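Side-chain contacts in thermophilic dibenzothiophene desulfurization enzyme C (Paenibacillus sp. A11-2, PDB 5XDC), which probably catalyses the FMNH2- and oxygen-dependent oxidation of dibenzothiophene, first to its sulfoxide and then to its sulfone: residues Q340-K345 and R396-W401; G125-E130 and V215-V220; G300-Q305 and T349-E354; T22-T27 and S52-L57. All coordinates share one frame; numbering follows the deposited sequence.

How the interactions relate
Along the chain, interaction 4 comes first, interaction 2 follows, and interactions 3 and 1 interlock, their segments alternating. Interaction 4 lies in the N-terminal helical domain of the acyl-CoA dehydrogenase fold and interaction 2 in its middle, strand-rich domain, their centres about 27 Å apart. Interactions 1 and 3, with centres about 18 Å apart, share helix 331-363 in the C-terminal helical region, and both touch the second subunit, so packing within the chain runs directly into tetramer packing. Interactions 2 and 3 lie on opposite sides of the chain's centre, about 36 Å apart between centres. Only interaction 2 contains residues of the flavin and indole sites.

Interaction 1: Q340-K345 and R396-W401; sequences QVASAK and REVGNW
Val-398 reaches across from helix 391-404 and sets its two methyl groups against Ala-342 and Ser-343 of helix 331-363. The tight part of the contact is small and wholly buried. CG2 of Val-398 does most of the touching: it lies 3.7 Å from CB of Ala-342 and equally 3.7 Å from OG of Ser-343. The other branch, CG1, meets the same hydroxyl, CG1 of Val-398 being 3.8 Å from OG of Ser-343. With CG1 anti to the backbone N (chi1 176°), CG2 is left beside that N, and the fork faces the neighbouring helix with both prongs. Alanine and serine suit the receiving side because they are short, which lets CA of Ser-343 and CA of Val-398 come within 6.8 Å. The hydroxyl is no buried polar misfit: Ser-343 OG is hydrogen-bonded to the carbonyl O of Val-339, one turn earlier, so its oxygen can lie against the valine methyls with its polar need met.

The contact is looser around this centre. Glu-397 and Trp-401 start toward helix 331-363 but stop short of segment 340-345, and both are partly exposed. The carboxylate of Glu-397 turns to a salt bridge with Lys-394, whereas the indole of Trp-401 packs on Val-339 and meets the ring of Phe-407.

Val-398 also rests on Ile-346, a turn further along helix 331-363. Helices 247-276 and 293-324 of the same chain cover Val-341, while Ala-304 and Gly-300 of the second subunit pack against Ser-343 and Val-398.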
loop_
_atom_site.group_PDB
_atom_site.type_symbol
_atom_site.label_atom_id
_atom_site.label_comp_id
_atom_site.label_asym_id
_atom_site.label_seq_id
_atom_site.Cartn_x
_atom_site.Cartn_y
_atom_site.Cartn_z
ATOM N N GLN B 340 22.530 2.759 -5.509
ATOM C CA GLN B 340 22.331 2.337 -4.126
ATOM C C GLN B 340 21.777 3.476 -3.272
ATOM O O GLN B 340 20.930 3.247 -2.403
ATOM C CB GLN B 340 23.637 1.821 -3.522
ATOM C CG GLN B 340 24.112 0.455 -4.044
ATOM C CD GLN B 340 23.187 -0.719 -3.684
ATOM O OE1 GLN B 340 22.811 -0.919 -2.518
ATOM N NE2 GLN B 340 22.832 -1.511 -4.692
ATOM N N VAL B 341 22.262 4.703 -3.494
ATOM C CA VAL B 341 21.760 5.866 -2.764
ATOM C C VAL B 341 20.308 6.138 -3.136
ATOM O O VAL B 341 19.467 6.386 -2.267
ATOM C CB VAL B 341 22.644 7.097 -3.042
ATOM C CG1 VAL B 341 21.982 8.382 -2.534
ATOM C CG2 VAL B 341 24.018 6.917 -2.394
ATOM N N ALA B 342 20.007 6.120 -4.429
ATOM C CA ALA B 342 18.638 6.349 -4.880
ATOM C C ALA B 342 17.696 5.340 -4.245
ATOM O O ALA B 342 16.604 5.697 -3.790
ATOM C CB ALA B 342 18.569 6.264 -6.398
ATOM N N SER B 343 18.121 4.075 -4.183
ATOM C CA SER B 343 17.286 3.044 -3.580
ATOM C C SER B 343 17.007 3.361 -2.118
ATOM O O SER B 343 15.859 3.293 -1.662
ATOM C CB SER B 343 17.959 1.678 -3.709
ATOM O OG SER B 343 18.066 1.261 -5.061
ATOM N N ALA B 344 18.053 3.708 -1.360
ATOM C CA ALA B 344 17.864 4.069 0.034
ATOM C C ALA B 344 16.949 5.280 0.173
ATOM O O ALA B 344 16.084 5.317 1.062
ATOM C CB ALA B 344 19.218 4.338 0.689
ATOM N N LYS B 345 17.112 6.281 -0.703
ATOM C CA LYS B 345 16.268 7.467 -0.623
ATOM C C LYS B 345 14.808 7.136 -0.900
ATOM O O LYS B 345 13.911 7.687 -0.253
ATOM C CB LYS B 345 16.747 8.523 -1.606
ATOM C CG LYS B 345 16.142 9.892 -1.354
ATOM C CD LYS B 345 16.406 10.804 -2.510
ATOM C CE LYS B 345 15.850 12.166 -2.250
ATOM N NZ LYS B 345 15.926 12.987 -3.451
ATOM N N ARG B 396 12.474 5.722 -11.418
ATOM C CA ARG B 396 12.792 5.455 -12.821
ATOM C C ARG B 396 14.279 5.172 -13.009
ATOM O O ARG B 396 14.652 4.286 -13.782
ATOM C CB ARG B 396 12.372 6.628 -13.714
ATOM C CG ARG B 396 12.496 6.323 -15.222
ATOM C CD ARG B 396 12.201 7.534 -16.100
ATOM N NE ARG B 396 12.095 7.161 -17.515
ATOM C CZ ARG B 396 13.135 6.917 -18.310
ATOM N NH1 ARG B 396 14.378 7.007 -17.853
ATOM N NH2 ARG B 396 12.934 6.579 -19.575
ATOM N N GLU B 397 15.134 5.917 -12.314
ATOM C CA GLU B 397 16.574 5.724 -12.443
ATOM C C GLU B 397 16.997 4.342 -11.953
ATOM O O GLU B 397 17.799 3.660 -12.603
ATOM C CB GLU B 397 17.303 6.847 -11.704
ATOM C CG GLU B 397 17.181 8.189 -12.436
ATOM C CD GLU B 397 17.297 9.429 -11.537
ATOM O OE1 GLU B 397 17.589 9.321 -10.322
ATOM O OE2 GLU B 397 17.080 10.531 -12.080
ATOM N N VAL B 398 16.464 3.898 -10.821
ATOM C CA VAL B 398 16.794 2.554 -10.362
ATOM C C VAL B 398 16.245 1.511 -11.333
ATOM O O VAL B 398 16.899 0.502 -11.611
ATOM C CB VAL B 398 16.280 2.337 -8.932
ATOM C CG1 VAL B 398 16.520 0.911 -8.477
ATOM C CG2 VAL B 398 16.970 3.317 -7.967
ATOM N N GLY B 399 15.040 1.726 -11.866
ATOM C CA GLY B 399 14.486 0.760 -12.806
ATOM C C GLY B 399 15.261 0.696 -14.109
ATOM O O GLY B 399 15.462 -0.385 -14.675
ATOM N N ASN B 400 15.692 1.851 -14.607
ATOM C CA ASN B 400 16.469 1.907 -15.841
ATOM C C ASN B 400 17.801 1.187 -15.670
ATOM O O ASN B 400 18.286 0.524 -16.595
ATOM C CB ASN B 400 16.684 3.366 -16.239
ATOM C CG ASN B 400 16.967 3.551 -17.717
ATOM O OD1 ASN B 400 16.662 2.695 -18.552
ATOM N ND2 ASN B 400 17.544 4.708 -18.052
ATOM N N TRP B 401 18.403 1.293 -14.486
ATOM C CA TRP B 401 19.601 0.513 -14.198
ATOM C C TRP B 401 19.287 -0.982 -14.125
ATOM O O TRP B 401 19.955 -1.806 -14.769
ATOM C CB TRP B 401 20.234 0.986 -12.890
ATOM C CG TRP B 401 21.213 -0.001 -12.368
ATOM C CD1 TRP B 401 22.498 -0.186 -12.795
ATOM C CD2 TRP B 401 20.983 -0.971 -11.341
ATOM N NE1 TRP B 401 23.082 -1.208 -12.082
ATOM C CE2 TRP B 401 22.174 -1.703 -11.183
ATOM C CE3 TRP B 401 19.886 -1.282 -10.529
ATOM C CZ2 TRP B 401 22.296 -2.733 -10.251
ATOM C CZ3 TRP B 401 20.010 -2.296 -9.598
ATOM C CH2 TRP B 401 21.207 -3.009 -9.467
#

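Interaction 2: G125-E130 and V215-V220; sequences GNASSE and VTFSGV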
loop_
_atom_site.group_PDB
_atom_site.type_symbol
_atom_site.label_atom_id
_atom_site.label_comp_id
_atom_site.label_asym_id
_atom_site.label_seq_id
_atom_site.Cartn_x
_atom_site.Cartn_y
_atom_site.Cartn_z
ATOM N N GLY B 125 26.980 27.832 3.820
ATOM C CA GLY B 125 25.673 27.972 3.216
ATOM C C GLY B 125 25.721 27.805 1.702
ATOM O O GLY B 125 26.792 27.742 1.084
ATOM N N ASN B 126 24.527 27.738 1.101
ATOM C CA ASN B 126 24.373 27.318 -0.282
ATOM C C ASN B 126 23.576 28.363 -1.051
ATOM O O ASN B 126 22.507 28.783 -0.595
ATOM C CB ASN B 126 23.675 25.951 -0.318
ATOM C CG ASN B 126 23.609 25.372 -1.687
ATOM O OD1 ASN B 126 22.606 25.524 -2.384
ATOM N ND2 ASN B 126 24.675 24.688 -2.094
ATOM N N ALA B 127 24.092 28.781 -2.210
ATOM C CA ALA B 127 23.398 29.756 -3.057
ATOM C C ALA B 127 23.821 29.683 -4.515
ATOM O O ALA B 127 24.485 30.589 -4.999
ATOM C CB ALA B 127 23.636 31.145 -2.533
ATOM N N SER B 128 23.441 28.650 -5.250
ATOM C CA SER B 128 22.621 27.543 -4.800
ATOM C C SER B 128 22.902 26.404 -5.761
ATOM O O SER B 128 23.063 26.640 -6.958
ATOM C CB SER B 128 21.133 27.898 -4.820
ATOM O OG SER B 128 20.338 26.723 -4.737
ATOM N N SER B 129 22.973 25.173 -5.259
ATOM C CA SER B 129 23.164 24.023 -6.133
ATOM C C SER B 129 21.848 23.358 -6.492
ATOM O O SER B 129 21.850 22.268 -7.075
ATOM C CB SER B 129 24.118 23.010 -5.493
ATOM O OG SER B 129 23.780 22.705 -4.165
ATOM N N GLU B 130 20.730 24.009 -6.179
ATOM C CA GLU B 130 19.384 23.484 -6.407
ATOM C C GLU B 130 18.673 24.402 -7.392
ATOM O O GLU B 130 17.858 25.242 -7.007
ATOM C CB GLU B 130 18.651 23.377 -5.073
ATOM C CG GLU B 130 19.255 22.276 -4.234
ATOM C CD GLU B 130 18.852 22.291 -2.785
ATOM O OE1 GLU B 130 18.017 23.129 -2.367
ATOM O OE2 GLU B 130 19.380 21.437 -2.053
ATOM N N VAL B 215 18.792 34.697 -2.440
ATOM C CA VAL B 215 19.958 35.558 -2.288
ATOM C C VAL B 215 20.083 36.359 -3.569
ATOM O O VAL B 215 20.039 35.792 -4.666
ATOM C CB VAL B 215 21.249 34.758 -2.031
ATOM C CG1 VAL B 215 22.478 35.686 -2.052
ATOM C CG2 VAL B 215 21.164 34.023 -0.711
ATOM N N THR B 216 20.234 37.675 -3.434
ATOM C CA THR B 216 20.344 38.561 -4.577
ATOM C C THR B 216 21.787 39.015 -4.693
ATOM O O THR B 216 22.366 39.494 -3.710
ATOM C CB THR B 216 19.420 39.776 -4.440
ATOM O OG1 THR B 216 18.051 39.329 -4.426
ATOM C CG2 THR B 216 19.618 40.723 -5.621
ATOM N N PHE B 217 22.364 38.819 -5.873
ATOM C CA PHE B 217 23.728 39.244 -6.177
ATOM C C PHE B 217 23.651 40.489 -7.049
ATOM O O PHE B 217 23.145 40.426 -8.175
ATOM C CB PHE B 217 24.500 38.140 -6.904
ATOM C CG PHE B 217 24.613 36.855 -6.124
ATOM C CD1 PHE B 217 23.597 35.924 -6.148
ATOM C CD2 PHE B 217 25.741 36.586 -5.363
ATOM C CE1 PHE B 217 23.698 34.748 -5.431
ATOM C CE2 PHE B 217 25.846 35.405 -4.634
ATOM C CZ PHE B 217 24.823 34.491 -4.668
ATOM N N SER B 218 24.153 41.610 -6.535
ATOM C CA SER B 218 24.212 42.861 -7.288
ATOM C C SER B 218 25.671 43.240 -7.533
ATOM O O SER B 218 26.310 43.834 -6.668
ATOM C CB SER B 218 23.486 43.964 -6.529
ATOM O OG SER B 218 22.114 43.661 -6.434
ATOM N N GLY B 219 26.175 42.915 -8.718
ATOM C CA GLY B 219 27.546 43.261 -9.060
ATOM C C GLY B 219 28.564 42.652 -8.119
ATOM O O GLY B 219 29.565 43.295 -7.779
ATOM N N VAL B 220 28.336 41.412 -7.699
ATOM C CA VAL B 220 29.198 40.754 -6.724
ATOM C C VAL B 220 30.451 40.263 -7.434
ATOM O O VAL B 220 30.371 39.503 -8.404
ATOM C CB VAL B 220 28.451 39.595 -6.042
ATOM C CG1 VAL B 220 29.374 38.742 -5.223
ATOM C CG2 VAL B 220 27.373 40.167 -5.146
#
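Ala-127 points its methyl group at two side chains of strand 215-217, Val-215 and Phe-217. These two stand two residues apart and therefore leave the strand on the same side, both toward Ala-127. The phenyl ring reaches out end-first: with CG anti to the carbonyl carbon (chi1 -60°), its far carbon CZ comes 4.1 Å from CB of Ala-127. That same CZ of Phe-217 is 3.9 Å from the carbonyl O of Ala-127. Val-215 offers one branch, its CG2 lying 4.2 Å from CB of Ala-127. An alanine suits this place, since its single methyl meets the ends of two bulkier apolar side chains.

Asn-126, one residue earlier, is turned away from strand 215-217. Its OD1 accepts from N of Ser-129 at 2.9 Å, an Asx motif, while its ND2 donates to OG of Ser-129 at 3.0 Å. These two bonds bridge the turn that contains the cis peptide between Ala-127 and Ser-128. Asn-126, Ser-128 and Ser-129 contact FMN in a flavin-bound structure of this enzyme, although no flavin is bound to this chain.

Two sheets of the middle domain meet here. Ala-127 pairs through its backbone with Leu-169 of strand 167-174, Val-215 with Lys-156 of strand 155-156, and Phe-217 packs on Val-170.

Interaction 3: G300-Q305 and T349-E354; sequences GEFAAQ and TRLVIE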
loop_
_atom_site.group_PDB
_atom_site.type_symbol
_atom_site.label_atom_id
_atom_site.label_comp_id
_atom_site.label_asym_id
_atom_site.label_seq_id
_atom_site.Cartn_x
_atom_site.Cartn_y
_atom_site.Cartn_z
ATOM N N GLY B 300 4.735 -1.806 15.015
ATOM C CA GLY B 300 5.585 -2.877 14.523
ATOM C C GLY B 300 5.912 -2.725 13.053
ATOM O O GLY B 300 7.066 -2.892 12.644
ATOM N N GLU B 301 4.906 -2.409 12.236
ATOM C CA GLU B 301 5.139 -2.252 10.803
ATOM C C GLU B 301 6.180 -1.174 10.540
ATOM O O GLU B 301 7.132 -1.381 9.777
ATOM C CB GLU B 301 3.834 -1.908 10.086
ATOM N N PHE B 302 6.011 -0.012 11.165
ATOM C CA PHE B 302 6.905 1.101 10.887
ATOM C C PHE B 302 8.268 0.926 11.548
ATOM O O PHE B 302 9.290 1.254 10.932
ATOM C CB PHE B 302 6.253 2.411 11.307
ATOM C CG PHE B 302 5.128 2.819 10.413
ATOM C CD1 PHE B 302 5.315 2.892 9.055
ATOM C CD2 PHE B 302 3.873 3.113 10.929
ATOM C CE1 PHE B 302 4.291 3.264 8.220
ATOM C CE2 PHE B 302 2.848 3.488 10.091
ATOM C CZ PHE B 302 3.051 3.548 8.742
ATOM N N ALA B 303 8.323 0.399 12.774
ATOM C CA ALA B 303 9.620 0.142 13.398
ATOM C C ALA B 303 10.429 -0.877 12.598
ATOM O O ALA B 303 11.646 -0.732 12.446
ATOM C CB ALA B 303 9.422 -0.329 14.835
ATOM N N ALA B 304 9.770 -1.912 12.074
ATOM C CA ALA B 304 10.480 -2.911 11.276
ATOM C C ALA B 304 11.062 -2.293 10.013
ATOM O O ALA B 304 12.237 -2.506 9.682
ATOM C CB ALA B 304 9.531 -4.050 10.911
ATOM N N GLN B 305 10.234 -1.564 9.260
ATOM C CA GLN B 305 10.735 -0.895 8.068
ATOM C C GLN B 305 11.873 0.060 8.409
ATOM O O GLN B 305 12.859 0.136 7.670
ATOM C CB GLN B 305 9.607 -0.153 7.363
ATOM C CG GLN B 305 8.565 -1.064 6.781
ATOM C CD GLN B 305 7.443 -0.283 6.132
ATOM O OE1 GLN B 305 6.302 -0.354 6.562
ATOM N NE2 GLN B 305 7.774 0.485 5.100
ATOM N N THR B 349 11.955 7.799 1.780
ATOM C CA THR B 349 10.906 8.756 1.438
ATOM C C THR B 349 9.532 8.156 1.701
ATOM O O THR B 349 8.710 8.747 2.407
ATOM C CB THR B 349 11.027 9.178 -0.029
ATOM O OG1 THR B 349 12.247 9.912 -0.236
ATOM C CG2 THR B 349 9.842 10.061 -0.455
ATOM N N ARG B 350 9.265 6.980 1.135
ATOM C CA ARG B 350 7.966 6.346 1.349
ATOM C C ARG B 350 7.722 6.114 2.827
ATOM O O ARG B 350 6.615 6.361 3.333
ATOM C CB ARG B 350 7.887 5.019 0.591
ATOM C CG ARG B 350 8.042 5.140 -0.926
ATOM C CD ARG B 350 7.058 6.131 -1.516
ATOM N NE ARG B 350 6.941 6.017 -2.968
ATOM C CZ ARG B 350 6.470 6.984 -3.749
ATOM N NH1 ARG B 350 6.085 8.137 -3.216
ATOM N NH2 ARG B 350 6.381 6.799 -5.062
ATOM N N LEU B 351 8.758 5.674 3.546
ATOM C CA LEU B 351 8.599 5.362 4.961
ATOM C C LEU B 351 8.223 6.605 5.759
ATOM O O LEU B 351 7.249 6.598 6.520
ATOM C CB LEU B 351 9.889 4.738 5.516
ATOM C CG LEU B 351 9.853 4.523 7.026
ATOM C CD1 LEU B 351 8.705 3.600 7.393
ATOM C CD2 LEU B 351 11.197 3.983 7.521
ATOM N N VAL B 352 8.984 7.688 5.604
ATOM C CA VAL B 352 8.758 8.835 6.476
ATOM C C VAL B 352 7.419 9.490 6.161
ATOM O O VAL B 352 6.725 9.954 7.067
ATOM C CB VAL B 352 9.927 9.840 6.406
ATOM C CG1 VAL B 352 9.978 10.594 5.087
ATOM C CG2 VAL B 352 9.826 10.820 7.574
ATOM N N ILE B 353 7.021 9.516 4.885
ATOM C CA ILE B 353 5.763 10.167 4.525
ATOM C C ILE B 353 4.572 9.363 5.056
ATOM O O ILE B 353 3.597 9.939 5.554
ATOM C CB ILE B 353 5.689 10.381 2.999
ATOM C CG1 ILE B 353 6.732 11.413 2.531
ATOM C CG2 ILE B 353 4.289 10.817 2.552
ATOM C CD1 ILE B 353 6.606 12.796 3.164
ATOM N N GLU B 354 4.641 8.027 4.988
ATOM C CA GLU B 354 3.563 7.186 5.516
ATOM C C GLU B 354 3.501 7.266 7.034
ATOM O O GLU B 354 2.432 7.462 7.618
ATOM C CB GLU B 354 3.765 5.725 5.084
ATOM C CG GLU B 354 3.581 5.493 3.619
ATOM C CD GLU B 354 3.765 4.031 3.221
ATOM O OE1 GLU B 354 4.059 3.197 4.106
ATOM O OE2 GLU B 354 3.615 3.719 2.017
HETATM O O HOH W 1 3.915 0.615 5.133
#
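Phe-302 and Leu-351 join two long helices of the C-terminal helical bundle of the acyl-CoA dehydrogenase fold, 293-324 and 331-363. Their short segments run roughly antiparallel, at 150°, with axes 10.8 Å apart, a spacing that large side chains have to bridge.

The apolar contacts centre on one methyl. Leu-351 has its CG anti to the backbone N (chi1 174°), which swings the branched end toward the other helix, where CD1 lies 3.8 Å from CD1 of Phe-302. The same CD1 of Leu-351 is 3.9 Å from CB of Gln-305, so the leucine fits against residues three apart on the facing helix. Further round the ring, CE1 of Phe-302 meets the aliphatic root of Glu-354, 4.0 Å from its CB, and ring and carboxylate planes stand 66° apart. An alanine in place of Phe-302 would probably open a gap beside Leu-351 and leave the CB of Glu-354 without its apolar neighbour.

The polar contacts lie toward the partly exposed margin, where glutamine and glutamate can pack by their stems and keep their ends hydrated. The carboxylate of Glu-354 also has a charged partner in its own helix, Arg-358, through a salt bridge at OE1. One water links the helices, donating to OE1 of Gln-305 at 2.9 Å and to OE1 of Glu-354 at 2.8 Å.

Interaction 4: T22-T27 and S52-L57; sequences TELAKT and SGLLTL
Leu-24 holds its CG anti to the carbonyl carbon (chi1 -77°), extending the chain from helix 16-38 so that CD1 reaches Ser-52 and Leu-54. This joins a helix of the N-terminal domain of the acyl-CoA dehydrogenase fold to the turn that ends helix 43-52. The leucine methyl CD1 lies 3.8 Å from CB of Ser-52 and 4.0 Å from CD1 of Leu-54, two leucine ends meeting as apolar neighbours.

Ser-52 has its OG between the backbone N and the carbonyl carbon (chi1 79°), where it can serve the turn as well as the contact. It accepts from N of Leu-54 at 3.1 Å in a nearly straight bond (170°), an ST turn, and is also hydrogen-bonded to O of Ile-49. An alanine here would still offer a CB to Leu-24 but would probably leave the Leu-54 N-H without its acceptor and the turn less firmly set.

Glycine suits the next position: phi is positive, and a CB there would collide with the carbonyl O of Ser-52. The carbonyl O of Gly-53 is gripped twice by Thr-56, by N at 3.0 Å and by OG1 at 2.7 Å, the hydroxyl lying in the carbonyl plane.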
loop_
_atom_site.group_PDB
_atom_site.type_symbol
_atom_site.label_atom_id
_atom_site.label_comp_id
_atom_site.label_asym_id
_atom_site.label_seq_id
_atom_site.Cartn_x
_atom_site.Cartn_y
_atom_site.Cartn_z
ATOM N N THR B 22 24.560 13.636 19.783
ATOM C CA THR B 22 23.429 13.213 20.598
ATOM C C THR B 22 23.088 14.262 21.644
ATOM O O THR B 22 21.909 14.568 21.867
ATOM C CB THR B 22 23.734 11.861 21.252
ATOM O OG1 THR B 22 23.780 10.846 20.247
ATOM C CG2 THR B 22 22.672 11.475 22.274
ATOM N N GLU B 23 24.108 14.826 22.299
ATOM C CA GLU B 23 23.856 15.860 23.296
ATOM C C GLU B 23 23.295 17.118 22.649
ATOM O O GLU B 23 22.369 17.733 23.187
ATOM C CB GLU B 23 25.137 16.178 24.072
ATOM C CG GLU B 23 24.944 17.208 25.182
ATOM C CD GLU B 23 23.779 16.888 26.102
ATOM O OE1 GLU B 23 22.829 17.704 26.182
ATOM O OE2 GLU B 23 23.808 15.816 26.738
ATOM N N LEU B 24 23.833 17.517 21.492
ATOM C CA LEU B 24 23.258 18.652 20.769
ATOM C C LEU B 24 21.774 18.411 20.481
ATOM O O LEU B 24 20.926 19.272 20.748
ATOM C CB LEU B 24 24.020 18.899 19.468
ATOM C CG LEU B 24 25.371 19.609 19.572
ATOM C CD1 LEU B 24 26.093 19.490 18.255
ATOM C CD2 LEU B 24 25.193 21.062 19.943
ATOM N N ALA B 25 21.447 17.229 19.949
ATOM C CA ALA B 25 20.063 16.901 19.610
ATOM C C ALA B 25 19.157 16.947 20.837
ATOM O O ALA B 25 18.016 17.424 20.767
ATOM C CB ALA B 25 20.025 15.520 18.961
ATOM N N LYS B 26 19.646 16.437 21.967
ATOM C CA LYS B 26 18.925 16.543 23.231
ATOM C C LYS B 26 18.531 17.986 23.531
ATOM O O LYS B 26 17.377 18.273 23.864
ATOM C CB LYS B 26 19.809 15.973 24.343
ATOM C CG LYS B 26 19.096 15.564 25.615
ATOM C CD LYS B 26 19.948 14.602 26.470
ATOM C CE LYS B 26 20.451 13.402 25.641
ATOM N NZ LYS B 26 20.802 12.177 26.422
ATOM N N THR B 27 19.483 18.915 23.428
ATOM C CA THR B 27 19.162 20.307 23.720
ATOM C C THR B 27 18.178 20.869 22.700
ATOM O O THR B 27 17.281 21.641 23.056
ATOM C CB THR B 27 20.437 21.158 23.772
ATOM O OG1 THR B 27 21.004 21.309 22.465
ATOM C CG2 THR B 27 21.476 20.526 24.690
ATOM N N SER B 52 30.697 23.032 18.968
ATOM C CA SER B 52 30.831 21.592 19.152
ATOM C C SER B 52 32.017 21.013 18.403
ATOM O O SER B 52 32.482 19.920 18.752
ATOM C CB SER B 52 29.555 20.900 18.683
ATOM O OG SER B 52 29.556 20.793 17.273
ATOM N N GLY B 53 32.514 21.708 17.376
ATOM C CA GLY B 53 33.553 21.178 16.520
ATOM C C GLY B 53 33.079 20.272 15.397
ATOM O O GLY B 53 33.852 20.006 14.473
ATOM N N LEU B 54 31.817 19.828 15.403
ATOM C CA LEU B 54 31.389 18.835 14.426
ATOM C C LEU B 54 31.370 19.357 12.987
ATOM O O LEU B 54 31.425 18.550 12.054
ATOM C CB LEU B 54 30.009 18.284 14.798
ATOM C CG LEU B 54 29.917 17.537 16.131
ATOM C CD1 LEU B 54 28.509 16.962 16.296
ATOM C CD2 LEU B 54 30.967 16.441 16.245
ATOM N N LEU B 55 31.325 20.674 12.763
ATOM C CA LEU B 55 31.399 21.162 11.388
ATOM C C LEU B 55 32.720 20.781 10.730
ATOM O O LEU B 55 32.814 20.780 9.497
ATOM C CB LEU B 55 31.199 22.680 11.333
ATOM C CG LEU B 55 29.848 23.207 11.839
ATOM C CD1 LEU B 55 29.846 24.726 12.092
ATOM C CD2 LEU B 55 28.717 22.858 10.867
ATOM N N THR B 56 33.740 20.440 11.525
ATOM C CA THR B 56 35.041 20.048 11.006
ATOM C C THR B 56 35.196 18.531 10.900
ATOM O O THR B 56 36.318 18.045 10.750
ATOM C CB THR B 56 36.163 20.616 11.887
ATOM O OG1 THR B 56 36.222 19.904 13.124
ATOM C CG2 THR B 56 35.943 22.093 12.191
ATOM N N LEU B 57 34.088 17.774 10.954
ATOM C CA LEU B 57 34.169 16.311 10.987
ATOM C C LEU B 57 35.035 15.739 9.876
ATOM O O LEU B 57 35.776 14.775 10.101
ATOM C CB LEU B 57 32.763 15.692 10.916
ATOM C CG LEU B 57 32.084 15.488 12.273
ATOM C CD1 LEU B 57 30.577 15.250 12.128
ATOM C CD2 LEU B 57 32.721 14.299 13.006
#